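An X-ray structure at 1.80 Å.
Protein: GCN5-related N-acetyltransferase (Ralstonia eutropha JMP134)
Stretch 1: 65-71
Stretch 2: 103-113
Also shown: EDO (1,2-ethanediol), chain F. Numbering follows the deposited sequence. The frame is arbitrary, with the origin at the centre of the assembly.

Stretch 1, residues 65-71: LAGIGLM
Stretch 2, residues 103-113: GIGQALMNRAE

Residues 65-71 form part of a β-strand that extends beyond both ends of the stretch, and residues 104-113 form a helix that packs across it and continues past Glu 113. The two elements run in nearly the same direction, with an angle of 28° between their N-to-C axes (signed crossing angle -28°) and a closest approach of 8.6 Å. Register is set by three CA-CA pairs: Ala 66 to Ile 104 at 7.6 Å, Ile 68 to Leu 108 at 6.4 Å and Leu 70 to Ala 112 at 6.7 Å. Two residues of extended strand thus keep pace with four residues of helix, so alternate strand side chains meet successive turns. The strand is extended, with phi from -117° to -162° and psi from 146° to 163° over Ala 66 to Met 71; Leu 65 departs from this at -113/-18.

Gly 103 occupies the N-cap position with phi/psi of 74/16, a positive phi that favours glycine. Its carbonyl accepts the first helical bond, from Ala 107 N to Gly 103 O at 2.9 Å, and the i+4 pattern continues without a break to Glu 113 N, 2.9 Å from Met 109 O. Phi from -60° to -66° and psi from -39° to -49° describe a regular α-helix.

Ile 104 (m, t) points toward the strand and places CG2 3.6 Å from Ala 66 CB. At Gly 105 the helix turns to a 1,2-ethanediol, probably from the crystallisation liquor: Gly 105 N donates a hydrogen bond to EDO O1 at 2.6 Å, as expected for a free amide in the first turn. A CB here would lie 2.7 Å from EDO C2. Gln 106 (t, t) and Ala 107 lie out of reach of the strand.

Leu 108 (m, t) is the centre of the contact. Its CD1 lies 3.7 Å from Ala 66 CB and also 3.7 Å from Gly 67 N, an approach to the backbone at a residue with no side chain, while its CB is 4.0 Å from Ile 68 CG2. Ile 68 (t, t), the residue with the largest area covered by the helix, extends its CD1 to 3.7 Å from Leu 108 O. That carbonyl accepts the helical bond from Ala 112 N at 2.9 Å, so the methyl packs against an oxygen already engaged.

Met 109, a selenomethionine with all three chi angles m, has a CA-to-CB bond directed away from the strand, yet its SE comes within 3.8 Å of Ile 68 CD1. Asn 110 (m) points away, and Arg 111 (m, m, p) starts sideways before its end leads away. Ala 112 closes the contact: its CB is 4.0 Å from Ile 68 CD1 and 4.1 Å from Leu 70 CD2, with Leu 70 in the p, p conformation. Glu 113 (m, t) points away.

No hydrogen bond crosses the interface; 366 Å² is buried, and the side-chain contacts are apolar.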

# COMPACT_ATOMS: atom_id res chain seq x y z
N LEU A 65 15.75 -4.36 -22.51
CA LEU A 65 16.76 -3.69 -21.68
C LEU A 65 16.19 -3.17 -20.37
O LEU A 65 16.94 -2.83 -19.45
CB LEU A 65 17.31 -2.46 -22.42
CG LEU A 65 18.14 -2.58 -23.68
CD1 LEU A 65 18.65 -1.21 -23.99
CD2 LEU A 65 19.30 -3.54 -23.51
N ALA A 66 14.87 -3.04 -20.30
CA ALA A 66 14.22 -2.42 -19.15
C ALA A 66 12.75 -2.78 -19.12
O ALA A 66 12.16 -3.14 -20.14
CB ALA A 66 14.37 -0.92 -19.19
N GLY A 67 12.15 -2.64 -17.95
CA GLY A 67 10.74 -2.91 -17.80
C GLY A 67 10.16 -2.19 -16.62
O GLY A 67 10.90 -1.74 -15.73
N ILE A 68 8.84 -2.08 -16.60
CA ILE A 68 8.10 -1.51 -15.50
C ILE A 68 6.79 -2.27 -15.35
O ILE A 68 6.25 -2.82 -16.33
CB ILE A 68 7.88 0.01 -15.69
CG1 ILE A 68 7.44 0.69 -14.38
CG2 ILE A 68 6.89 0.27 -16.84
CD1 ILE A 68 7.51 2.22 -14.47
N GLY A 69 6.30 -2.34 -14.11
CA GLY A 69 5.04 -3.00 -13.81
C GLY A 69 4.03 -2.01 -13.25
O GLY A 69 4.41 -1.05 -12.58
N LEU A 70 2.75 -2.27 -13.50
CA LEU A 70 1.68 -1.45 -12.94
C LEU A 70 0.45 -2.28 -12.62
O LEU A 70 0.13 -3.25 -13.29
CB LEU A 70 1.34 -0.28 -13.87
CG LEU A 70 0.69 -0.49 -15.23
CD1 LEU A 70 -0.87 -0.48 -15.17
CD2 LEU A 70 1.18 0.60 -16.21
N MSE A 71 -0.22 -1.87 -11.56
CA MSE A 71 -1.44 -2.49 -11.08
C MSE A 71 -2.38 -1.39 -10.66
O MSE A 71 -1.97 -0.27 -10.40
CB MSE A 71 -1.13 -3.39 -9.89
CG MSE A 71 -0.05 -4.42 -10.15
SE MSE A 71 0.37 -5.36 -8.52
CE MSE A 71 -1.07 -6.34 -8.58
N GLY A 103 17.61 8.20 -20.33
CA GLY A 103 16.21 8.58 -20.02
C GLY A 103 15.19 7.47 -20.04
O GLY A 103 13.97 7.73 -20.04
N ILE A 104 15.66 6.22 -20.01
CA ILE A 104 14.75 5.06 -20.07
C ILE A 104 13.82 4.96 -18.88
O ILE A 104 12.62 4.71 -19.05
CB ILE A 104 15.53 3.73 -20.27
CG1 ILE A 104 16.20 3.77 -21.64
CG2 ILE A 104 14.61 2.51 -20.14
CD1 ILE A 104 17.17 2.65 -21.86
N GLY A 105 14.35 5.11 -17.67
CA GLY A 105 13.53 5.03 -16.47
C GLY A 105 12.43 6.08 -16.47
O GLY A 105 11.28 5.80 -16.17
N GLN A 106 12.79 7.31 -16.82
CA GLN A 106 11.79 8.38 -16.90
C GLN A 106 10.76 8.10 -17.99
O GLN A 106 9.56 8.33 -17.80
CB GLN A 106 12.48 9.71 -17.11
CG GLN A 106 11.50 10.87 -17.24
CD GLN A 106 12.15 12.23 -17.12
OE1 GLN A 106 13.37 12.35 -17.14
NE2 GLN A 106 11.32 13.26 -16.98
N ALA A 107 11.20 7.56 -19.13
CA ALA A 107 10.30 7.20 -20.22
C ALA A 107 9.29 6.13 -19.81
O ALA A 107 8.09 6.25 -20.09
CB ALA A 107 11.08 6.74 -21.41
N LEU A 108 9.75 5.09 -19.12
CA LEU A 108 8.87 4.05 -18.60
C LEU A 108 7.92 4.60 -17.53
O LEU A 108 6.74 4.26 -17.52
CB LEU A 108 9.66 2.87 -18.06
CG LEU A 108 10.35 2.00 -19.12
CD1 LEU A 108 11.25 0.95 -18.50
CD2 LEU A 108 9.33 1.34 -20.02
N MSE A 109 8.43 5.45 -16.65
CA MSE A 109 7.54 6.09 -15.68
C MSE A 109 6.47 6.91 -16.38
O MSE A 109 5.31 6.89 -15.97
CB MSE A 109 8.32 6.96 -14.72
CG MSE A 109 9.13 6.20 -13.68
SE MSE A 109 8.04 5.36 -12.33
CE MSE A 109 7.27 6.95 -11.48
N ASN A 110 6.84 7.64 -17.42
CA ASN A 110 5.87 8.43 -18.17
C ASN A 110 4.80 7.55 -18.78
O ASN A 110 3.61 7.90 -18.75
CB ASN A 110 6.56 9.23 -19.29
CG ASN A 110 7.26 10.47 -18.77
OD1 ASN A 110 6.92 11.02 -17.74
ND2 ASN A 110 8.25 10.94 -19.54
N ARG A 111 5.21 6.40 -19.34
CA ARG A 111 4.24 5.46 -19.90
C ARG A 111 3.29 4.92 -18.83
O ARG A 111 2.09 4.78 -19.08
CB ARG A 111 4.91 4.27 -20.58
CG ARG A 111 5.47 4.54 -21.96
CD ARG A 111 4.45 4.28 -23.12
NE ARG A 111 3.25 5.14 -23.09
CZ ARG A 111 3.25 6.47 -23.27
NH1 ARG A 111 4.38 7.16 -23.50
NH2 ARG A 111 2.10 7.14 -23.22
N ALA A 112 3.82 4.58 -17.67
CA ALA A 112 3.00 4.07 -16.58
C ALA A 112 2.01 5.12 -16.10
O ALA A 112 0.82 4.81 -15.92
CB ALA A 112 3.88 3.60 -15.42
N GLU A 113 2.49 6.33 -15.85
CA GLU A 113 1.60 7.41 -15.41
C GLU A 113 0.51 7.71 -16.46
O GLU A 113 -0.65 7.94 -16.10
CB GLU A 113 2.37 8.66 -15.08
CG GLU A 113 3.30 8.49 -13.87
CD GLU A 113 4.13 9.72 -13.55
OE1 GLU A 113 3.87 10.82 -14.09
OE2 GLU A 113 5.10 9.55 -12.79
C1 EDO F . 17.36 5.27 -16.77
O1 EDO F . 16.65 6.29 -17.42
C2 EDO F . 17.14 5.34 -15.28
O2 EDO F . 17.84 4.26 -14.67